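Local coordinates for metallo-beta-lactamase domain-containing protein (Thermotoga maritima, PDB 3H3E) that is of unknown function but binds zinc, has the metallo-beta-lactamase fold and is probably a metal-dependent hydrolase, possibly with transferase activity, at residues 44-49 with 70-75; 179-184 with 205-210. The protein carries 2 engineered substitutions. All coordinates share one frame; numbering follows the deposited sequence.

How the contacts relate
Both contacts are largely buried and meet at one zinc site, their centres about 15 Å apart. Contact 1 joins the loop after strand 40-42 to the short helix 72-75, which comes after strand 64-66; both strands belong to one seven-stranded mixed sheet. Contact 2 joins the loops that follow the parallel strands 173-178 and 200-204 of the other. Contact 1 supplies His71 to the metal and contact 2 supplies His182; His69 is the third ligand. Their chemistry differs. In contact 1 one carbonyl oxygen takes two donors, and an exposed lysine lies on the solvent side. Contact 2 has glycine backbones close together and a pair of histidine rings.

Contact 1 (44-49 with 70-75); sequences TGKSDV and GHYDHA. With ZN (zinc ion), chain B.
Thr44 grips the carbonyl oxygen of His74 twice. Thr44 N donates to His74 O at 2.9 Å, with an N-H...O angle of 148°. Thr44 OG1 donates to His74 O at 3.1 Å, from above the carbonyl plane and from the same face as the amide. With chi1 at 62°, OG1 lies between the backbone N and the carbonyl carbon, which points it at the same oxygen. Next along the loop, Gly45 CA makes a CA-H...O contact with Asp73 O at 3.3 Å. Lys46 lies on the solvent side. Its CG sits at the edge of the Tyr72 ring, 4.3 Å from Tyr72 CD1, and the rest of the chain leads away. On the helix side, His71 O accepts from both His74 N and Ala75 N, closing the first turn. His71 ND1 binds the zinc at 2.2 Å, with His69 and His182 as the other protein ligands. His74 ND1 is hydrogen-bonded to Asp43, so the same loop region holds both the backbone and the ring of His74. The run His69 to His74 is the HxHxDH motif of the metallo-beta-lactamase fold. Asp73 and His74, with His236, may outline a second metal position, empty here.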
ATOM      1  N   THR A  44      -6.769   5.539   0.348  1.00 18.46           N
ATOM      2  CA  THR A  44      -7.747   6.435   0.935  1.00 15.07           C
ATOM      3  C   THR A  44      -8.701   5.772   1.937  1.00 20.78           C
ATOM      4  O   THR A  44      -9.781   6.304   2.187  1.00 25.36           O
ATOM      5  CB  THR A  44      -8.616   7.086  -0.161  1.00 12.05           C
ATOM      6  OG1 THR A  44      -9.346   6.074  -0.858  1.00 18.51           O
ATOM      7  CG2 THR A  44      -7.770   7.844  -1.142  1.00 10.73           C
ATOM      8  N   GLY A  45      -8.330   4.623   2.493  1.00  9.72           N
ATOM      9  CA  GLY A  45      -9.169   3.946   3.468  1.00 10.08           C
ATOM     10  C   GLY A  45     -10.503   3.408   2.974  1.00 16.81           C
ATOM     11  O   GLY A  45     -10.723   3.259   1.775  1.00 24.97           O
ATOM     12  N   LYS A  46     -11.400   3.118   3.918  1.00 17.41           N
ATOM     13  CA  LYS A  46     -12.746   2.610   3.640  1.00 19.12           C
ATOM     14  C   LYS A  46     -13.738   3.757   3.493  1.00 26.36           C
ATOM     15  O   LYS A  46     -14.572   3.763   2.583  1.00 26.05           O
ATOM     16  CB  LYS A  46     -13.196   1.703   4.791  1.00 19.64           C
ATOM     17  CG  LYS A  46     -14.612   1.146   4.687  1.00 11.23           C
ATOM     18  CD  LYS A  46     -14.978   0.288   5.906  1.00 11.90           C
ATOM     19  CE  LYS A  46     -15.520   1.133   7.035  1.00 19.63           C
ATOM     20  NZ  LYS A  46     -15.674   0.376   8.301  1.00 25.07           N
ATOM     21  N   SER A  47     -13.647   4.725   4.404  1.00 27.85           N
ATOM     22  CA  SER A  47     -14.555   5.871   4.411  1.00 24.09           C
ATOM     23  C   SER A  47     -13.792   7.179   4.517  1.00 24.95           C
ATOM     24  O   SER A  47     -12.734   7.326   3.921  1.00 28.15           O
ATOM     25  CB  SER A  47     -15.534   5.760   5.562  1.00 18.35           C
ATOM     26  OG  SER A  47     -14.821   5.672   6.767  1.00 22.76           O
ATOM     27  N   ASP A  48     -14.314   8.122   5.292  1.00 23.11           N
ATOM     28  CA  ASP A  48     -13.732   9.464   5.339  1.00 22.05           C
ATOM     29  C   ASP A  48     -12.791   9.655   6.512  1.00 24.19           C
ATOM     30  O   ASP A  48     -12.378  10.775   6.804  1.00 30.87           O
ATOM     31  CB  ASP A  48     -14.824  10.540   5.368  1.00 26.08           C
ATOM     32  CG  ASP A  48     -15.748  10.404   6.564  1.00 33.59           C
ATOM     33  OD1 ASP A  48     -15.577   9.455   7.363  1.00 34.66           O
ATOM     34  OD2 ASP A  48     -16.648  11.253   6.711  1.00 37.04           O
ATOM     35  N   VAL A  49     -12.448   8.561   7.180  1.00 19.62           N
ATOM     36  CA  VAL A  49     -11.477   8.618   8.264  1.00 17.24           C
ATOM     37  C   VAL A  49     -10.182   9.334   7.874  1.00 18.45           C
ATOM     38  O   VAL A  49      -9.674  10.150   8.629  1.00 26.85           O
ATOM     39  CB  VAL A  49     -11.167   7.223   8.827  1.00 16.14           C
ATOM     40  CG1 VAL A  49      -9.899   7.249   9.664  1.00 15.36           C
ATOM     41  CG2 VAL A  49     -12.336   6.737   9.645  1.00 15.57           C
ATOM     42  N   GLY A  70      -7.565  -2.359  -6.084  1.00 14.60           N
ATOM     43  CA  GLY A  70      -8.979  -2.022  -6.022  1.00  9.69           C
ATOM     44  C   GLY A  70      -9.833  -2.709  -4.972  1.00 14.83           C
ATOM     45  O   GLY A  70     -10.959  -3.077  -5.262  1.00 25.97           O
ATOM     46  N   HIS A  71      -9.309  -2.885  -3.762  1.00 16.79           N
ATOM     47  CA  HIS A  71     -10.130  -3.310  -2.627  1.00 15.20           C
ATOM     48  C   HIS A  71     -10.831  -2.126  -1.952  1.00 16.59           C
ATOM     49  O   HIS A  71     -10.315  -1.002  -1.943  1.00 20.92           O
ATOM     50  CB  HIS A  71      -9.287  -4.033  -1.588  1.00 17.90           C
ATOM     51  CG  HIS A  71      -9.253  -5.514  -1.766  1.00 21.86           C
ATOM     52  ND1 HIS A  71      -8.132  -6.269  -1.494  1.00 25.56           N
ATOM     53  CD2 HIS A  71     -10.200  -6.381  -2.198  1.00 21.71           C
ATOM     54  CE1 HIS A  71      -8.394  -7.541  -1.741  1.00 32.35           C
ATOM     55  NE2 HIS A  71      -9.643  -7.636  -2.170  1.00 31.25           N
ATOM     56  N   TYR A  72     -11.997  -2.399  -1.374  1.00 18.15           N
ATOM     57  CA  TYR A  72     -12.830  -1.396  -0.700  1.00 16.31           C
ATOM     58  C   TYR A  72     -12.101  -0.602   0.398  1.00 17.37           C
ATOM     59  O   TYR A  72     -12.325   0.586   0.545  1.00 25.50           O
ATOM     60  CB  TYR A  72     -14.069  -2.084  -0.096  1.00 17.37           C
ATOM     61  CG  TYR A  72     -13.749  -2.893   1.136  1.00 16.26           C
ATOM     62  CD1 TYR A  72     -14.029  -2.408   2.407  1.00 26.32           C
ATOM     63  CD2 TYR A  72     -13.127  -4.120   1.031  1.00 16.78           C
ATOM     64  CE1 TYR A  72     -13.709  -3.134   3.538  1.00 25.45           C
ATOM     65  CE2 TYR A  72     -12.803  -4.852   2.151  1.00 23.35           C
ATOM     66  CZ  TYR A  72     -13.096  -4.354   3.401  1.00 29.73           C
ATOM     67  OH  TYR A  72     -12.776  -5.096   4.516  1.00 37.51           O
ATOM     68  N   ASP A  73     -11.240  -1.263   1.169  1.00 14.77           N
ATOM     69  CA  ASP A  73     -10.542  -0.632   2.285  1.00 10.38           C
ATOM     70  C   ASP A  73      -9.369   0.240   1.829  1.00 23.76           C
ATOM     71  O   ASP A  73      -8.685   0.833   2.657  1.00 31.27           O
ATOM     72  CB  ASP A  73     -10.080  -1.670   3.339  1.00 19.36           C
ATOM     73  CG  ASP A  73      -9.220  -2.790   2.750  1.00 29.15           C
ATOM     74  OD1 ASP A  73      -9.623  -3.340   1.717  1.00 28.96           O
ATOM     75  OD2 ASP A  73      -8.136  -3.124   3.300  1.00 38.79           O
ATOM     76  N   HIS A  74      -9.142   0.323   0.519  1.00 21.30           N
ATOM     77  CA  HIS A  74      -8.056   1.142  -0.022  1.00 18.27           C
ATOM     78  C   HIS A  74      -8.573   2.199  -0.971  1.00 20.69           C
ATOM     79  O   HIS A  74      -8.035   3.297  -1.045  1.00 25.95           O
ATOM     80  CB  HIS A  74      -6.992   0.264  -0.695  1.00 17.91           C
ATOM     81  CG  HIS A  74      -6.355  -0.699   0.253  1.00 17.84           C
ATOM     82  ND1 HIS A  74      -5.075  -0.533   0.732  1.00 11.78           N
ATOM     83  CD2 HIS A  74      -6.852  -1.796   0.873  1.00 26.20           C
ATOM     84  CE1 HIS A  74      -4.800  -1.510   1.581  1.00 26.91           C
ATOM     85  NE2 HIS A  74      -5.864  -2.288   1.689  1.00 28.63           N
ATOM     86  N   ALA A  75      -9.643   1.876  -1.679  1.00 20.33           N
ATOM     87  CA  ALA A  75     -10.196   2.792  -2.665  1.00 16.73           C
ATOM     88  C   ALA A  75     -11.493   3.466  -2.193  1.00 20.59           C
ATOM     89  O   ALA A  75     -12.069   4.274  -2.911  1.00 28.36           O
ATOM     90  CB  ALA A  75     -10.428   2.053  -3.979  1.00  7.73           C
TER
HETATM   91 ZN    ZN B 256      -6.447  -5.971  -0.126  1.00 34.24          ZN

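Contact 2 (179-184 with 205-210). With ZN (zinc ion), chain B.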
ATOM      1  N   GLY A 179       0.303  -1.054  -0.001  1.00 17.43           N
ATOM      2  CA  GLY A 179      -1.015  -1.077   0.600  1.00 14.97           C
ATOM      3  C   GLY A 179      -1.249  -2.379   1.318  1.00 17.61           C
ATOM      4  O   GLY A 179      -1.419  -2.401   2.523  1.00 29.07           O
ATOM      5  N   CYS A 180      -1.237  -3.482   0.585  1.00 18.37           N
ATOM      6  CA  CYS A 180      -1.507  -4.767   1.205  1.00 22.10           C
ATOM      7  C   CYS A 180      -0.503  -5.868   0.830  1.00 24.61           C
ATOM      8  O   CYS A 180      -0.389  -6.878   1.521  1.00 37.72           O
ATOM      9  CB  CYS A 180      -2.953  -5.200   0.920  1.00 20.36           C
ATOM     10  SG  CYS A 180      -3.972  -5.355   2.374  1.00 33.87           S
ATOM     11  N   SER A 181       0.219  -5.675  -0.263  1.00 17.22           N
ATOM     12  CA  SER A 181       1.218  -6.646  -0.703  1.00 14.89           C
ATOM     13  C   SER A 181       0.638  -8.034  -0.926  1.00 19.45           C
ATOM     14  O   SER A 181       1.091  -8.996  -0.327  1.00 29.45           O
ATOM     15  CB  SER A 181       2.352  -6.744   0.309  1.00 19.11           C
ATOM     16  OG  SER A 181       2.901  -5.472   0.580  1.00 29.93           O
ATOM     17  N   HIS A 182      -0.343  -8.151  -1.806  1.00 23.01           N
ATOM     18  CA  HIS A 182      -0.984  -9.439  -2.048  1.00 22.35           C
ATOM     19  C   HIS A 182      -0.081 -10.366  -2.849  1.00 19.88           C
ATOM     20  O   HIS A 182      -0.153 -11.590  -2.745  1.00 21.34           O
ATOM     21  CB  HIS A 182      -2.304  -9.234  -2.784  1.00 22.87           C
ATOM     22  CG  HIS A 182      -3.426  -8.788  -1.896  1.00 23.13           C
ATOM     23  ND1 HIS A 182      -4.002  -9.613  -0.953  1.00 17.59           N
ATOM     24  CD2 HIS A 182      -4.084  -7.608  -1.814  1.00 20.89           C
ATOM     25  CE1 HIS A 182      -4.968  -8.960  -0.332  1.00 17.81           C
ATOM     26  NE2 HIS A 182      -5.038  -7.741  -0.835  1.00 18.26           N
ATOM     27  N   ARG A 183       0.773  -9.766  -3.657  1.00 17.84           N
ATOM     28  CA  ARG A 183       1.666 -10.527  -4.497  1.00 14.28           C
ATOM     29  C   ARG A 183       2.913 -10.946  -3.738  1.00 17.30           C
ATOM     30  O   ARG A 183       3.727 -11.690  -4.261  1.00 12.72           O
ATOM     31  CB  ARG A 183       2.031  -9.723  -5.734  1.00 13.15           C
ATOM     32  CG  ARG A 183       0.863  -9.503  -6.687  1.00  9.29           C
ATOM     33  CD  ARG A 183       1.424  -9.340  -8.088  1.00 16.61           C
ATOM     34  NE  ARG A 183       0.587 -10.003  -9.065  1.00 21.95           N
ATOM     35  CZ  ARG A 183       1.048 -10.671 -10.111  1.00 18.06           C
ATOM     36  NH1 ARG A 183       2.345 -10.762 -10.319  1.00 11.57           N
ATOM     37  NH2 ARG A 183       0.205 -11.251 -10.946  1.00 23.39           N
ATOM     38  N   GLY A 184       3.047 -10.474  -2.500  1.00 19.07           N
ATOM     39  CA  GLY A 184       4.178 -10.820  -1.650  1.00 15.99           C
ATOM     40  C   GLY A 184       5.125  -9.659  -1.421  1.00 18.11           C
ATOM     41  O   GLY A 184       5.650  -9.100  -2.372  1.00 23.76           O
ATOM     42  N   GLY A 205       3.785   0.058   5.209  1.00 21.85           N
ATOM     43  CA  GLY A 205       2.502  -0.339   4.655  1.00 23.94           C
ATOM     44  C   GLY A 205       2.093  -1.718   5.109  1.00 25.31           C
ATOM     45  O   GLY A 205       2.744  -2.294   5.971  1.00 32.03           O
ATOM     46  N   GLY A 206       1.023  -2.252   4.528  1.00 20.86           N
ATOM     47  CA  GLY A 206       0.515  -3.554   4.928  1.00 20.12           C
ATOM     48  C   GLY A 206       1.123  -4.698   4.144  1.00 21.27           C
ATOM     49  O   GLY A 206       1.308  -4.592   2.935  1.00 15.22           O
ATOM     50  N   PHE A 207       1.431  -5.797   4.833  1.00 23.69           N
ATOM     51  CA  PHE A 207       2.111  -6.937   4.203  1.00 24.67           C
ATOM     52  C   PHE A 207       1.247  -8.195   4.101  1.00 27.67           C
ATOM     53  O   PHE A 207       1.660  -9.185   3.507  1.00 37.95           O
ATOM     54  CB  PHE A 207       3.434  -7.291   4.921  1.00 26.85           C
ATOM     55  CG  PHE A 207       4.376  -6.119   5.113  1.00 26.48           C
ATOM     56  CD1 PHE A 207       4.324  -5.010   4.280  1.00 22.67           C
ATOM     57  CD2 PHE A 207       5.316  -6.138   6.119  1.00  9.58           C
ATOM     58  CE1 PHE A 207       5.181  -3.941   4.475  1.00 18.86           C
ATOM     59  CE2 PHE A 207       6.175  -5.078   6.302  1.00 19.53           C
ATOM     60  CZ  PHE A 207       6.108  -3.983   5.480  1.00  9.33           C
ATOM     61  N   HIS A 208       0.065  -8.158   4.699  1.00 27.42           N
ATOM     62  CA  HIS A 208      -0.898  -9.251   4.601  1.00 31.76           C
ATOM     63  C   HIS A 208      -0.348 -10.587   5.058  1.00 40.00           C
ATOM     64  O   HIS A 208      -0.322 -11.556   4.298  1.00 46.83           O
ATOM     65  CB  HIS A 208      -1.464  -9.380   3.184  1.00 29.93           C
ATOM     66  CG  HIS A 208      -2.826 -10.003   3.146  1.00 38.68           C
ATOM     67  ND1 HIS A 208      -3.968  -9.319   3.514  1.00 39.89           N
ATOM     68  CD2 HIS A 208      -3.229 -11.250   2.804  1.00 46.62           C
ATOM     69  CE1 HIS A 208      -5.015 -10.115   3.393  1.00 47.44           C
ATOM     70  NE2 HIS A 208      -4.593 -11.295   2.969  1.00 53.03           N
ATOM     71  N   LEU A 209       0.046 -10.653   6.320  1.00 36.26           N
ATOM     72  CA  LEU A 209       0.693 -11.848   6.823  1.00 26.58           C
ATOM     73  C   LEU A 209      -0.114 -12.617   7.858  1.00 30.46           C
ATOM     74  O   LEU A 209       0.412 -13.510   8.519  1.00 38.81           O
ATOM     75  CB  LEU A 209       2.063 -11.475   7.359  1.00 25.08           C
ATOM     76  CG  LEU A 209       2.935 -10.975   6.203  1.00 21.79           C
ATOM     77  CD1 LEU A 209       4.255 -10.426   6.709  1.00 21.36           C
ATOM     78  CD2 LEU A 209       3.148 -12.094   5.183  1.00 13.27           C
ATOM     79  N   LEU A 210      -1.396 -12.284   7.978  1.00 31.69           N
ATOM     80  CA  LEU A 210      -2.290 -12.937   8.934  1.00 38.99           C
ATOM     81  C   LEU A 210      -2.580 -14.400   8.608  1.00 45.26           C
ATOM     82  O   LEU A 210      -2.810 -15.212   9.507  1.00 54.04           O
ATOM     83  CB  LEU A 210      -3.602 -12.164   9.034  1.00 39.60           C
ATOM     84  CG  LEU A 210      -3.572 -11.007  10.030  1.00 45.32           C
ATOM     85  CD1 LEU A 210      -4.921 -10.314  10.105  1.00 41.68           C
ATOM     86  CD2 LEU A 210      -3.153 -11.514  11.401  1.00 50.22           C
TER
HETATM   87 ZN    ZN B 256      -6.447  -5.971  -0.126  1.00 34.24          ZN
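Cys180 and Gly206 bring the two loops closest, their CA atoms 4.4 Å apart, and residues 179-182 and 205-208 run in roughly the same direction, 27° apart. Gly206 N makes a weak hydrogen bond to Gly179 O at 3.2 Å. Ser181 then reaches across, its OG donating to Gly206 O at 3.0 Å, in the plane of that carbonyl. Chi1 of -54° sets OG beside its own backbone N. The same hydroxyl is also hydrogen-bonded to Thr178 OG1, its stronger partner. Phe207 CD1 comes within 4.0 Å of Ser181 OG. The ring pair is edge-to-face. The CE1 corner of His182 sits over the centre of the His208 ring, with the planes at 51° and the ring centroids 4.7 Å apart. His208 CG is anti to its backbone N, which sets the ring against His182. His182 NE2 binds the zinc at 2.4 Å; Phe160 stacks on the His182 ring. Cys180 is in a disulfide with Cys237, which ties this loop to the chain after strand 231-235. A metal-bound imidazole thus has a second histidine against its CE1 edge. Zinc at NE2, the His208 face at CE1 and the stacked Phe160 together limit the rotation of the His182 ring.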